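Local structure of angiopoietin-related protein 6 (Homo sapiens, 6Y43) at residues I51-D56 with G77-G82; V99-W104 with Y208-A213; H177-G182 with G197-E202. The protein is a secreted angiopoietin-like factor whose fibrinogen-like globular domain, which holds a calcium ion, probably mediates binding to partners outside the cell. One frame throughout, in Å; residues are numbered along the deposited sequence.

Interaction 1 of 3, residues I51-D56 with G77-G82; sequences IQRRQD and GEYWLG. With EDO (1,2-ethanediol), chain C.
Glu78 reaches across to the end of strand 48-54 and places one carboxylate oxygen, OE2, against two successive backbone N-H groups. Gln55 N meets it on the anti lone pair at 2.8 Å, nearly straight at 174°, while Asp56 N, also 2.8 Å from OE2, comes from above the carboxylate plane. The other oxygen, OE1, takes a 2.6 Å bond from a water that accepts from Arg54 NH2, while Arg54 NH1 bonds Gly182 O. Arg53 works in the opposite sense: NE and NH2 grip the single carbonyl Gly77 O side-on, each at 2.9 Å, with that oxygen in the guanidinium plane; a bend at chi3 (52°) sets NE beside it. From Arg53 toward Ile51 runs a short antiparallel ladder, with Arg53 and Tyr79 as the hydrogen-bonded pair and Gln52 and Trp80 as the non-hydrogen-bonded one; Gln52 CG touches the indole edge at CE3, 3.6 Å away. Gly57 N also bonds Glu78 OE2, Val59 N bonds OE1, and Trp38 makes a cation-pi contact with Arg53. The carboxylate gathers several N-H groups, which would probably favour its charged form, although Asp56 OD1, itself bonded to Ser58 OG, lies 3.5 Å from Glu78 OE2.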
loop_
_atom_site.group_PDB
_atom_site.type_symbol
_atom_site.label_atom_id
_atom_site.label_comp_id
_atom_site.label_asym_id
_atom_site.label_seq_id
_atom_site.Cartn_x
_atom_site.Cartn_y
_atom_site.Cartn_z
ATOM N N ILE A 51 -2.588 -4.522 0.110
ATOM C CA ILE A 51 -1.182 -4.711 -0.254
ATOM C C ILE A 51 -0.213 -4.067 0.723
ATOM O O ILE A 51 0.993 -4.355 0.649
ATOM C CB ILE A 51 -0.877 -4.222 -1.684
ATOM C CG1 ILE A 51 -1.003 -2.700 -1.808
ATOM C CG2 ILE A 51 -1.812 -4.892 -2.669
ATOM C CD1 ILE A 51 -0.418 -2.154 -3.081
ATOM N N GLN A 52 -0.704 -3.272 1.668
ATOM C CA GLN A 52 0.119 -2.596 2.652
ATOM C C GLN A 52 -0.795 -2.211 3.792
ATOM O O GLN A 52 -1.929 -1.789 3.541
ATOM C CB GLN A 52 0.767 -1.336 2.070
ATOM C CG GLN A 52 1.764 -0.711 2.999
ATOM C CD GLN A 52 1.228 0.484 3.759
ATOM O OE1 GLN A 52 0.024 0.750 3.769
ATOM N NE2 GLN A 52 2.136 1.218 4.410
ATOM N N ARG A 53 -0.327 -2.377 5.029
ATOM C CA ARG A 53 -1.118 -1.918 6.166
ATOM C C ARG A 53 -0.212 -1.575 7.330
ATOM O O ARG A 53 0.709 -2.340 7.658
ATOM C CB ARG A 53 -2.139 -2.965 6.622
ATOM C CG ARG A 53 -3.019 -2.466 7.742
ATOM C CD ARG A 53 -4.261 -3.362 7.896
ATOM N NE ARG A 53 -3.864 -4.752 8.011
ATOM C CZ ARG A 53 -4.637 -5.795 7.733
ATOM N NH1 ARG A 53 -5.878 -5.630 7.319
ATOM N NH2 ARG A 53 -4.144 -7.006 7.865
ATOM N N ARG A 54 -0.492 -0.434 7.951
ATOM C CA ARG A 54 0.131 0.012 9.189
ATOM C C ARG A 54 -0.935 0.225 10.254
ATOM O O ARG A 54 -1.987 0.797 9.967
ATOM C CB ARG A 54 0.836 1.351 9.024
ATOM C CG ARG A 54 1.726 1.513 7.801
ATOM C CD ARG A 54 2.798 0.455 7.788
ATOM N NE ARG A 54 3.768 0.566 8.875
ATOM C CZ ARG A 54 4.818 1.378 8.879
ATOM N NH1 ARG A 54 5.027 2.205 7.866
ATOM N NH2 ARG A 54 5.676 1.374 9.896
ATOM N N GLN A 55 -0.639 -0.159 11.495
ATOM C CA GLN A 55 -1.661 0.004 12.525
ATOM C C GLN A 55 -1.132 -0.102 13.948
ATOM O O GLN A 55 -1.838 0.281 14.889
ATOM C CB GLN A 55 -2.779 -1.022 12.334
ATOM C CG GLN A 55 -2.317 -2.476 12.521
ATOM C CD GLN A 55 -3.397 -3.491 12.170
ATOM O OE1 GLN A 55 -4.226 -3.249 11.295
ATOM N NE2 GLN A 55 -3.407 -4.610 12.874
ATOM N N ASP A 56 0.073 -0.623 14.138
ATOM C CA ASP A 56 0.531 -0.779 15.517
ATOM C C ASP A 56 2.036 -0.847 15.747
ATOM O O ASP A 56 2.473 -1.055 16.888
ATOM C CB ASP A 56 -0.125 -2.033 16.122
ATOM C CG ASP A 56 0.305 -3.329 15.426
ATOM O OD1 ASP A 56 1.269 -3.319 14.637
ATOM O OD2 ASP A 56 -0.290 -4.404 15.713
ATOM N N GLY A 77 -2.103 -8.682 10.195
ATOM C CA GLY A 77 -1.622 -7.506 10.904
ATOM C C GLY A 77 -0.968 -6.524 9.957
ATOM O O GLY A 77 -1.493 -6.259 8.867
ATOM N N GLU A 78 0.159 -5.970 10.368
ATOM C CA GLU A 78 0.915 -5.072 9.502
ATOM C C GLU A 78 1.657 -5.893 8.464
ATOM O O GLU A 78 2.236 -6.943 8.779
ATOM C CB GLU A 78 1.899 -4.248 10.316
ATOM C CG GLU A 78 1.256 -3.240 11.224
ATOM C CD GLU A 78 2.283 -2.232 11.732
ATOM O OE1 GLU A 78 3.473 -2.604 11.838
ATOM O OE2 GLU A 78 1.902 -1.080 12.009
ATOM N N TYR A 79 1.631 -5.429 7.220
ATOM C CA TYR A 79 2.402 -6.136 6.215
ATOM C C TYR A 79 2.570 -5.311 4.953
ATOM O O TYR A 79 1.935 -4.272 4.767
ATOM C CB TYR A 79 1.791 -7.496 5.867
ATOM C CG TYR A 79 0.519 -7.547 5.031
ATOM C CD1 TYR A 79 -0.726 -7.412 5.624
ATOM C CD2 TYR A 79 0.560 -7.819 3.666
ATOM C CE1 TYR A 79 -1.888 -7.532 4.882
ATOM C CE2 TYR A 79 -0.589 -7.915 2.926
ATOM C CZ TYR A 79 -1.815 -7.791 3.553
ATOM O OH TYR A 79 -2.957 -7.922 2.831
ATOM N N TRP A 80 3.465 -5.818 4.104
ATOM C CA TRP A 80 3.753 -5.325 2.762
ATOM C C TRP A 80 3.717 -6.541 1.848
ATOM O O TRP A 80 4.532 -7.452 2.008
ATOM C CB TRP A 80 5.136 -4.664 2.715
ATOM C CG TRP A 80 5.615 -4.276 1.356
ATOM C CD1 TRP A 80 6.589 -4.891 0.615
ATOM C CD2 TRP A 80 5.192 -3.130 0.592
ATOM N NE1 TRP A 80 6.765 -4.219 -0.586
ATOM C CE2 TRP A 80 5.912 -3.142 -0.615
ATOM C CE3 TRP A 80 4.238 -2.127 0.803
ATOM C CZ2 TRP A 80 5.743 -2.158 -1.604
ATOM C CZ3 TRP A 80 4.052 -1.172 -0.187
ATOM C CH2 TRP A 80 4.811 -1.196 -1.375
ATOM N N LEU A 81 2.782 -6.563 0.895
ATOM C CA LEU A 81 2.585 -7.780 0.107
ATOM C C LEU A 81 3.812 -8.110 -0.729
ATOM O O LEU A 81 4.106 -9.294 -0.955
ATOM C CB LEU A 81 1.355 -7.650 -0.792
ATOM C CG LEU A 81 0.964 -8.893 -1.588
ATOM C CD1 LEU A 81 0.677 -10.057 -0.607
ATOM C CD2 LEU A 81 -0.234 -8.607 -2.476
ATOM N N GLY A 82 4.519 -7.087 -1.211
ATOM C CA GLY A 82 5.725 -7.259 -2.004
ATOM C C GLY A 82 5.608 -6.660 -3.389
ATOM O O GLY A 82 4.580 -6.794 -4.059
HETATM C C1 EDO C . -6.495 -6.659 10.985
HETATM O O1 EDO C . -5.525 -6.645 12.044
HETATM C C2 EDO C . -7.292 -5.364 10.995
HETATM O O2 EDO C . -6.407 -4.325 10.569
HETATM O O HOH W 1 3.023 -4.407 -1.354
HETATM O O HOH W 2 5.301 -0.694 11.783
#

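Interaction 2 of 3, residues V99-W104 with Y208-A213; sequences VLLEDW and YSLRKA
Arg211 lays its aliphatic chain over one face of the Trp104 indole, CB standing 3.6 Å from the centroid of the five-membered ring and 9° off its normal. CG is anti to the backbone N (chi1 179°), and farther along Arg211 CD lies 3.6 Å from Trp104 CE3. The chain bends at chi3 (68°), which sets NE on the Glu102 side. Glu102 OE2 forms a salt bridge with Arg211 NH1, the carboxylate and guanidinium planes almost perpendicular. Glu102 is fully extended and lies beside Lys212, both pointing the same way, and its second oxygen OE1 pairs with Lys212 NZ at 3.1 Å. One carboxylate therefore serves two cations. A classic beta bulge lets the consecutive Arg211 and Lys212 both face Glu102. The backbone N of Trp104 donates to Tyr208 OH at 2.9 Å, and at the indole edge NE1 makes a weak bond to Ser209 O. On the other face of the sheet, Leu101 CD2 packs on Leu210 CD1 at 3.8 Å and also on Ala213 CB. Strand 95-102 thus lies antiparallel to the start of strand 212-219, with strand 108-118 pairing along it too and Trp200 from a loop resting on Leu101.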
loop_
_atom_site.group_PDB
_atom_site.type_symbol
_atom_site.label_atom_id
_atom_site.label_comp_id
_atom_site.label_asym_id
_atom_site.label_seq_id
_atom_site.Cartn_x
_atom_site.Cartn_y
_atom_site.Cartn_z
ATOM N N VAL A 99 -6.503 4.118 -0.899
ATOM C CA VAL A 99 -5.669 4.378 0.266
ATOM C C VAL A 99 -6.599 4.778 1.390
ATOM O O VAL A 99 -7.418 5.690 1.228
ATOM C CB VAL A 99 -4.618 5.472 0.008
ATOM C CG1 VAL A 99 -3.869 5.773 1.266
ATOM C CG2 VAL A 99 -3.644 5.037 -1.094
ATOM N N LEU A 100 -6.479 4.101 2.519
ATOM C CA LEU A 100 -7.322 4.354 3.681
ATOM C C LEU A 100 -6.434 4.880 4.798
ATOM O O LEU A 100 -5.402 4.271 5.100
ATOM C CB LEU A 100 -8.021 3.075 4.130
ATOM C CG LEU A 100 -8.959 2.404 3.135
ATOM C CD1 LEU A 100 -9.505 1.136 3.749
ATOM C CD2 LEU A 100 -10.105 3.326 2.755
ATOM N N LEU A 101 -6.843 5.986 5.422
ATOM C CA LEU A 101 -6.062 6.643 6.456
ATOM C C LEU A 101 -6.927 6.911 7.675
ATOM O O LEU A 101 -8.119 7.207 7.548
ATOM C CB LEU A 101 -5.510 7.977 5.953
ATOM C CG LEU A 101 -4.830 7.948 4.583
ATOM C CD1 LEU A 101 -4.596 9.361 4.113
ATOM C CD2 LEU A 101 -3.499 7.173 4.687
ATOM N N GLU A 102 -6.310 6.850 8.857
ATOM C CA GLU A 102 -6.972 7.268 10.089
ATOM C C GLU A 102 -5.972 7.995 10.976
ATOM O O GLU A 102 -4.875 7.479 11.225
ATOM C CB GLU A 102 -7.556 6.063 10.839
ATOM C CG GLU A 102 -8.339 6.367 12.098
ATOM C CD GLU A 102 -8.852 5.104 12.793
ATOM O OE1 GLU A 102 -8.983 4.052 12.108
ATOM O OE2 GLU A 102 -9.116 5.155 14.030
ATOM N N ASP A 103 -6.391 9.148 11.506
ATOM C CA ASP A 103 -5.569 9.891 12.447
ATOM C C ASP A 103 -5.890 9.479 13.882
ATOM O O ASP A 103 -6.749 8.629 14.150
ATOM C CB ASP A 103 -5.677 11.403 12.205
ATOM C CG ASP A 103 -6.963 12.058 12.724
ATOM O OD1 ASP A 103 -7.746 11.464 13.500
ATOM O OD2 ASP A 103 -7.170 13.235 12.318
ATOM N N TRP A 104 -5.122 10.031 14.817
ATOM C CA TRP A 104 -5.232 9.617 16.207
ATOM C C TRP A 104 -6.463 10.201 16.890
ATOM O O TRP A 104 -6.755 9.830 18.030
ATOM C CB TRP A 104 -3.958 9.978 16.971
ATOM C CG TRP A 104 -2.816 9.081 16.580
ATOM C CD1 TRP A 104 -1.959 9.256 15.533
ATOM C CD2 TRP A 104 -2.422 7.859 17.218
ATOM N NE1 TRP A 104 -1.057 8.219 15.474
ATOM C CE2 TRP A 104 -1.312 7.353 16.504
ATOM C CE3 TRP A 104 -2.905 7.140 18.320
ATOM C CZ2 TRP A 104 -0.676 6.161 16.859
ATOM C CZ3 TRP A 104 -2.272 5.960 18.678
ATOM C CH2 TRP A 104 -1.174 5.475 17.942
ATOM N N TYR A 208 3.049 14.780 10.809
ATOM C CA TYR A 208 2.125 13.928 11.541
ATOM C C TYR A 208 2.424 12.472 11.241
ATOM O O TYR A 208 2.943 12.141 10.181
ATOM C CB TYR A 208 0.669 14.247 11.151
ATOM C CG TYR A 208 -0.400 13.723 12.092
ATOM C CD1 TYR A 208 -0.790 14.452 13.216
ATOM C CD2 TYR A 208 -1.049 12.527 11.835
ATOM C CE1 TYR A 208 -1.778 13.985 14.060
ATOM C CE2 TYR A 208 -2.042 12.047 12.694
ATOM C CZ TYR A 208 -2.394 12.782 13.790
ATOM O OH TYR A 208 -3.391 12.288 14.611
ATOM N N SER A 209 2.084 11.597 12.182
ATOM C CA SER A 209 2.169 10.156 11.971
ATOM C C SER A 209 0.786 9.548 12.150
ATOM O O SER A 209 0.217 9.604 13.247
ATOM C CB SER A 209 3.157 9.516 12.945
ATOM O OG SER A 209 3.401 8.174 12.565
ATOM N N LEU A 210 0.251 8.963 11.087
ATOM C CA LEU A 210 -1.116 8.480 11.141
ATOM C C LEU A 210 -1.223 7.201 11.966
ATOM O O LEU A 210 -0.293 6.392 12.028
ATOM C CB LEU A 210 -1.643 8.260 9.733
ATOM C CG LEU A 210 -1.797 9.539 8.917
ATOM C CD1 LEU A 210 -1.800 9.220 7.418
ATOM C CD2 LEU A 210 -3.081 10.301 9.302
ATOM N N ARG A 211 -2.380 7.034 12.608
ATOM C CA ARG A 211 -2.607 5.851 13.441
ATOM C C ARG A 211 -2.768 4.587 12.602
ATOM O O ARG A 211 -2.283 3.520 12.980
ATOM C CB ARG A 211 -3.835 6.056 14.322
ATOM C CG ARG A 211 -4.128 4.857 15.195
ATOM C CD ARG A 211 -5.107 5.213 16.306
ATOM N NE ARG A 211 -6.452 5.504 15.825
ATOM C CZ ARG A 211 -7.425 6.013 16.587
ATOM N NH1 ARG A 211 -8.612 6.238 16.060
ATOM N NH2 ARG A 211 -7.215 6.293 17.877
ATOM N N LYS A 212 -3.506 4.676 11.502
ATOM C CA LYS A 212 -3.746 3.539 10.625
ATOM C C LYS A 212 -3.576 4.011 9.196
ATOM O O LYS A 212 -3.949 5.132 8.842
ATOM C CB LYS A 212 -5.126 2.913 10.820
ATOM C CG LYS A 212 -5.489 2.602 12.231
ATOM C CD LYS A 212 -6.340 1.309 12.295
ATOM C CE LYS A 212 -6.974 1.218 13.701
ATOM N NZ LYS A 212 -8.465 1.369 13.643
ATOM N N ALA A 213 -2.978 3.161 8.383
ATOM C CA ALA A 213 -2.857 3.426 6.961
ATOM C C ALA A 213 -2.918 2.101 6.226
ATOM O O ALA A 213 -2.420 1.096 6.726
ATOM C CB ALA A 213 -1.556 4.150 6.633
HETATM O O HOH W 3 1.606 6.677 13.820
#

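Interaction 3 of 3, residues H177-G182 with G197-E202; sequences HSNLNG and GVYWAE
Two irregular segments of the fibrinogen C-terminal domain, both in the long loop region between helix 162-166 and strand 212-219, are joined here by a single backbone bridge, Ser178 with Trp200. Asn179 N donates to Tyr199 O at 2.9 Å, and Ala201 N to His177 O at 2.8 Å. Beyond the bridge, residues 179-182 fold into a type I beta turn, and Val198 is the centre of an inverse gamma turn. Asn179 contributes its side chain as well: CG is anti to the backbone N (chi1 -170°), and ND2 bonds Gly197 O at 3.0 Å from above the carbonyl plane, while OD1 is held by Tyr172 OH. The same residue lies against the Tyr199 ring, with CB over the face, offset toward the rim and 3.8 Å from the centroid. His177 O meets that ring at its edge, 3.5 Å from CE1. The phenol OH is bonded to Gln166 OE1 and Ala176 O, tying the ring to helix 162-166 and to the residue preceding His177. An alanine in place of Tyr199 would probably open a gap beneath Asn179 CB and leave Gln166 OE1 and Ala176 O without their shared hydroxyl partner. Gly182 has no space for a side chain, since a CB would collide with Gly197 O and Asn179 ND2. Leu180 spreads its two methyls over the other segment, CD2 lying 4.0 Å from Val198 CG1 and CD1 near Trp200 CZ3, and also packs on strands 95-102 and 212-219. That indole, bonded through NE1 to Gly137 O, also receives Ser178 CB, 3.5 Å from Trp200 CE3.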
loop_
_atom_site.group_PDB
_atom_site.type_symbol
_atom_site.label_atom_id
_atom_site.label_comp_id
_atom_site.label_asym_id
_atom_site.label_seq_id
_atom_site.Cartn_x
_atom_site.Cartn_y
_atom_site.Cartn_z
ATOM N N HIS A 177 5.307 13.521 -0.754
ATOM C CA HIS A 177 4.000 13.948 -0.280
ATOM C C HIS A 177 3.331 12.896 0.602
ATOM O O HIS A 177 2.436 13.240 1.372
ATOM C CB HIS A 177 3.117 14.285 -1.475
ATOM C CG HIS A 177 3.494 15.572 -2.143
ATOM N ND1 HIS A 177 2.777 16.109 -3.184
ATOM C CD2 HIS A 177 4.548 16.401 -1.941
ATOM C CE1 HIS A 177 3.353 17.235 -3.576
ATOM N NE2 HIS A 177 4.424 17.436 -2.830
ATOM N N SER A 178 3.730 11.630 0.496
ATOM C CA SER A 178 3.197 10.570 1.337
ATOM C C SER A 178 4.340 9.644 1.718
ATOM O O SER A 178 5.294 9.488 0.960
ATOM C CB SER A 178 2.095 9.791 0.622
ATOM O OG SER A 178 2.447 9.388 -0.673
ATOM N N ASN A 179 4.259 9.045 2.907
ATOM C CA ASN A 179 5.360 8.224 3.398
ATOM C C ASN A 179 4.777 7.057 4.182
ATOM O O ASN A 179 5.105 6.827 5.340
ATOM C CB ASN A 179 6.307 9.056 4.258
ATOM C CG ASN A 179 7.593 8.335 4.612
ATOM O OD1 ASN A 179 8.198 7.678 3.770
ATOM N ND2 ASN A 179 8.023 8.478 5.869
ATOM N N LEU A 180 3.923 6.284 3.518
ATOM C CA LEU A 180 3.145 5.299 4.259
ATOM C C LEU A 180 3.991 4.141 4.754
ATOM O O LEU A 180 3.549 3.429 5.661
ATOM C CB LEU A 180 1.985 4.775 3.423
ATOM C CG LEU A 180 0.967 5.835 2.975
ATOM C CD1 LEU A 180 -0.185 5.168 2.279
ATOM C CD2 LEU A 180 0.505 6.709 4.140
ATOM N N ASN A 181 5.198 3.942 4.216
ATOM C CA ASN A 181 6.093 2.912 4.724
ATOM C C ASN A 181 7.108 3.454 5.726
ATOM O O ASN A 181 8.105 2.788 6.009
ATOM C CB ASN A 181 6.796 2.199 3.574
ATOM C CG ASN A 181 5.864 1.302 2.796
ATOM O OD1 ASN A 181 4.794 0.906 3.285
ATOM N ND2 ASN A 181 6.267 0.952 1.590
ATOM N N GLY A 182 6.855 4.635 6.282
ATOM C CA GLY A 182 7.771 5.267 7.202
ATOM C C GLY A 182 7.633 4.736 8.608
ATOM O O GLY A 182 7.191 3.609 8.847
ATOM N N GLY A 197 7.451 10.065 9.593
ATOM C CA GLY A 197 6.293 9.320 10.032
ATOM C C GLY A 197 5.447 8.796 8.885
ATOM O O GLY A 197 5.688 9.058 7.712
ATOM N N VAL A 198 4.401 8.075 9.258
ATOM C CA VAL A 198 3.437 7.541 8.308
ATOM C C VAL A 198 2.494 8.672 7.928
ATOM O O VAL A 198 1.471 8.890 8.591
ATOM C CB VAL A 198 2.661 6.357 8.909
ATOM C CG1 VAL A 198 1.614 5.892 7.944
ATOM C CG2 VAL A 198 3.594 5.214 9.322
ATOM N N TYR A 199 2.842 9.424 6.878
ATOM C CA TYR A 199 2.151 10.676 6.609
ATOM C C TYR A 199 1.579 10.782 5.206
ATOM O O TYR A 199 1.936 10.065 4.274
ATOM C CB TYR A 199 3.063 11.880 6.899
ATOM C CG TYR A 199 4.186 12.241 5.915
ATOM C CD1 TYR A 199 3.910 12.849 4.687
ATOM C CD2 TYR A 199 5.511 12.070 6.267
ATOM C CE1 TYR A 199 4.954 13.242 3.810
ATOM C CE2 TYR A 199 6.555 12.456 5.407
ATOM C CZ TYR A 199 6.266 13.037 4.185
ATOM O OH TYR A 199 7.292 13.452 3.348
ATOM N N TRP A 200 0.623 11.700 5.114
ATOM C CA TRP A 200 -0.110 12.019 3.896
ATOM C C TRP A 200 -0.244 13.538 3.921
ATOM O O TRP A 200 -0.884 14.099 4.816
ATOM C CB TRP A 200 -1.469 11.321 3.891
ATOM C CG TRP A 200 -2.188 11.290 2.593
ATOM C CD1 TRP A 200 -3.147 12.159 2.172
ATOM C CD2 TRP A 200 -2.036 10.319 1.539
ATOM N NE1 TRP A 200 -3.602 11.801 0.931
ATOM C CE2 TRP A 200 -2.946 10.677 0.515
ATOM C CE3 TRP A 200 -1.225 9.195 1.358
ATOM C CZ2 TRP A 200 -3.062 9.953 -0.668
ATOM C CZ3 TRP A 200 -1.339 8.474 0.180
ATOM C CH2 TRP A 200 -2.252 8.859 -0.824
ATOM N N ALA A 201 0.439 14.215 3.000
ATOM C CA ALA A 201 0.568 15.666 3.111
ATOM C C ALA A 201 -0.780 16.356 3.262
ATOM O O ALA A 201 -0.915 17.311 4.032
ATOM C CB ALA A 201 1.285 16.229 1.889
ATOM N N GLU A 202 -1.774 15.937 2.491
ATOM C CA GLU A 202 -3.046 16.635 2.473
ATOM C C GLU A 202 -4.029 16.107 3.519
ATOM O O GLU A 202 -5.193 16.543 3.539
ATOM C CB GLU A 202 -3.654 16.552 1.067
ATOM C CG GLU A 202 -4.232 17.888 0.615
ATOM C CD GLU A 202 -4.907 17.827 -0.740
ATOM O OE1 GLU A 202 -4.204 17.419 -1.719
ATOM O OE2 GLU A 202 -6.127 18.201 -0.789
#

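Interactions 1 and 2 belong to one antiparallel sheet: strand 212-219 lies between strands 48-54 and 95-102, and Arg54 N probably bonds Ala213 O (2.7 Å). Their centres are about 13 Å apart. Interaction 3 packs against this sheet from the loop region. Its centre is about 9 Å from that of interaction 2, to which Leu210 N joins it through Val198 O at 2.8 Å, with Leu101 and Trp200 also in contact. Interaction 1 reaches it by side chains: Arg54 NH1 meets Gly182 O at 2.8 Å and Gln52 NE2 meets Asn181 OD1 at 2.9 Å, which ties the 179-182 turn to strand 48-54. The calcium ion is bound by other residues, Asp154, Asp156, Tyr158 and Gly160.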